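(R)-specific enoyl-CoA hydratase (Pseudomonas aeruginosa, PDB 5CPG) probably catalyses the reversible (R)-specific hydration of trans-2-enoyl-CoA to (R)-3-hydroxyacyl-CoA, as a dimeric MaoC-type hydratase of the hotdog fold. Local coordinates at residues A17-S22 against G64-A69. Residues are numbered along the deposited sequence; the frame is centred on the assembly and turned at random.
Sequences AEYTSS and GALISA
Tyr19 and Ser21 of strand 16-22, an outermost strand of this chain's five-stranded sheet, pack on Leu66 and Ala69 of helix 62-73, a van der Waals strand-on-helix contact made without any hydrogen bond between the two segments, near the centre of the chain. The segment axes come within 9.0 Å and run at 138°, closer to antiparallel than to parallel. Tyr19 and Ser21, two residues apart on the strand, both turn to the helix, while Thr20 between them turns away. CG anti to the backbone N (chi1 -179°) sends the Tyr19 ring from the strand to the helix, where one face looks at Ala69. Ala69 C lies over that face, and the Ala69 methyl is displaced on the same side toward the hydroxyl end, with CB 3.9 Å from Tyr19 CZ and 3.6 Å from Tyr19 OH. The CD2-CE2 side reaches Leu66: Tyr19 CD2 is 3.6 Å from Leu66 O, which approaches the ring obliquely, and Tyr19 CE2 is 4.2 Å from the methyl Leu66 CD2. The same methyl meets Ser21, at 3.9 Å from Ser21 CB, and touches both strand residues; Leu66 CD1 meets Ser21 CB at 4.1 Å. Leu66 CB does not itself point at the strand; CD1 continues the chain (chi2 175°), while CD2, the other branch, turns to Tyr19 and Ser21. The Leu66 side chain also touches Val101 of strand 98-109. The phenol oxygen of Tyr19 hydrogen-bonds Ser35 O of the second subunit, which ties this end of the ring to the dimer interface; Gly36 and Asp37 of that subunit pack on Tyr19 and Ala69. Strand 16-22, paired with strand 98-109, thus lays one side on the long helix, the packing of sheet around a central helix that defines the hotdog fold of MaoC-like hydratases.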
loop_
_atom_site.group_PDB
_atom_site.type_symbol
_atom_site.label_atom_id
_atom_site.label_comp_id
_atom_site.label_asym_id
_atom_site.label_seq_id
_atom_site.Cartn_x
_atom_site.Cartn_y
_atom_site.Cartn_z
ATOM N N ALA A 17 14.103 -6.745 -12.360
ATOM C CA ALA A 17 14.086 -7.718 -11.269
ATOM C C ALA A 17 12.643 -8.128 -11.063
ATOM O O ALA A 17 11.732 -7.434 -11.516
ATOM C CB ALA A 17 14.665 -7.160 -10.001
ATOM N N GLU A 18 12.445 -9.263 -10.387
ATOM C CA GLU A 18 11.112 -9.777 -10.153
ATOM C C GLU A 18 10.916 -10.148 -8.688
ATOM O O GLU A 18 11.886 -10.374 -7.968
ATOM C CB GLU A 18 10.846 -11.016 -11.016
ATOM C CG GLU A 18 10.810 -10.755 -12.510
ATOM C CD GLU A 18 10.611 -12.054 -13.300
ATOM O OE1 GLU A 18 10.667 -13.142 -12.673
ATOM O OE2 GLU A 18 10.390 -11.977 -14.528
ATOM N N TYR A 19 9.654 -10.205 -8.263
ATOM C CA TYR A 19 9.329 -10.406 -6.842
ATOM C C TYR A 19 7.966 -11.026 -6.881
ATOM O O TYR A 19 7.067 -10.466 -7.500
ATOM C CB TYR A 19 9.331 -9.060 -6.102
ATOM C CG TYR A 19 9.034 -9.126 -4.619
ATOM C CD1 TYR A 19 9.983 -9.589 -3.729
ATOM C CD2 TYR A 19 7.801 -8.694 -4.120
ATOM C CE1 TYR A 19 9.723 -9.649 -2.357
ATOM C CE2 TYR A 19 7.529 -8.734 -2.749
ATOM C CZ TYR A 19 8.480 -9.210 -1.887
ATOM O OH TYR A 19 8.173 -9.249 -0.552
ATOM N N THR A 20 7.790 -12.210 -6.292
ATOM C CA THR A 20 6.541 -12.913 -6.524
ATOM C C THR A 20 5.841 -13.186 -5.199
ATOM O O THR A 20 6.493 -13.313 -4.163
ATOM C CB THR A 20 6.752 -14.255 -7.217
ATOM O OG1 THR A 20 7.649 -15.019 -6.396
ATOM C CG2 THR A 20 7.265 -14.086 -8.633
ATOM N N SER A 21 4.520 -13.298 -5.244
ATOM C CA SER A 21 3.766 -13.520 -4.021
ATOM C C SER A 21 2.464 -14.240 -4.332
ATOM O O SER A 21 1.787 -13.944 -5.299
ATOM C CB SER A 21 3.476 -12.200 -3.313
ATOM O OG SER A 21 2.790 -12.427 -2.091
ATOM N N SER A 22 2.104 -15.210 -3.496
ATOM C CA SER A 22 0.832 -15.864 -3.697
ATOM C C SER A 22 -0.239 -15.063 -2.969
ATOM O O SER A 22 0.052 -14.453 -1.966
ATOM C CB SER A 22 0.890 -17.289 -3.157
ATOM O OG SER A 22 1.339 -17.248 -1.808
ATOM N N GLY A 64 0.430 -2.323 -4.234
ATOM C CA GLY A 64 1.350 -1.248 -3.876
ATOM C C GLY A 64 2.282 -1.732 -2.784
ATOM O O GLY A 64 3.445 -1.441 -2.785
ATOM N N ALA A 65 1.743 -2.485 -1.831
ATOM C CA ALA A 65 2.578 -3.076 -0.822
ATOM C C ALA A 65 3.673 -3.986 -1.402
ATOM O O ALA A 65 4.839 -3.902 -1.004
ATOM C CB ALA A 65 1.703 -3.857 0.187
ATOM N N LEU A 66 3.295 -4.860 -2.317
ATOM C CA LEU A 66 4.260 -5.794 -2.924
ATOM C C LEU A 66 5.316 -5.045 -3.729
ATOM O O LEU A 66 6.485 -5.351 -3.630
ATOM C CB LEU A 66 3.512 -6.802 -3.820
ATOM C CG LEU A 66 2.561 -7.692 -3.011
ATOM C CD1 LEU A 66 1.767 -8.560 -3.971
ATOM C CD2 LEU A 66 3.378 -8.565 -2.034
ATOM N N ILE A 67 4.890 -4.040 -4.509
ATOM C CA ILE A 67 5.822 -3.201 -5.253
ATOM C C ILE A 67 6.842 -2.570 -4.305
ATOM O O ILE A 67 8.039 -2.576 -4.592
ATOM C CB ILE A 67 5.081 -2.106 -6.036
ATOM C CG1 ILE A 67 4.413 -2.743 -7.261
ATOM C CG2 ILE A 67 6.032 -0.994 -6.470
ATOM C CD1 ILE A 67 3.346 -1.825 -7.956
ATOM N N SER A 68 6.365 -2.023 -3.186
ATOM C CA SER A 68 7.295 -1.312 -2.291
ATOM C C SER A 68 8.304 -2.273 -1.713
ATOM O O SER A 68 9.471 -1.905 -1.529
ATOM C CB SER A 68 6.550 -0.586 -1.165
ATOM O OG SER A 68 5.954 -1.496 -0.269
ATOM N N ALA A 69 7.882 -3.505 -1.429
ATOM C CA ALA A 69 8.823 -4.491 -0.854
ATOM C C ALA A 69 9.842 -4.939 -1.931
ATOM O O ALA A 69 11.016 -5.186 -1.613
ATOM C CB ALA A 69 8.064 -5.690 -0.269
#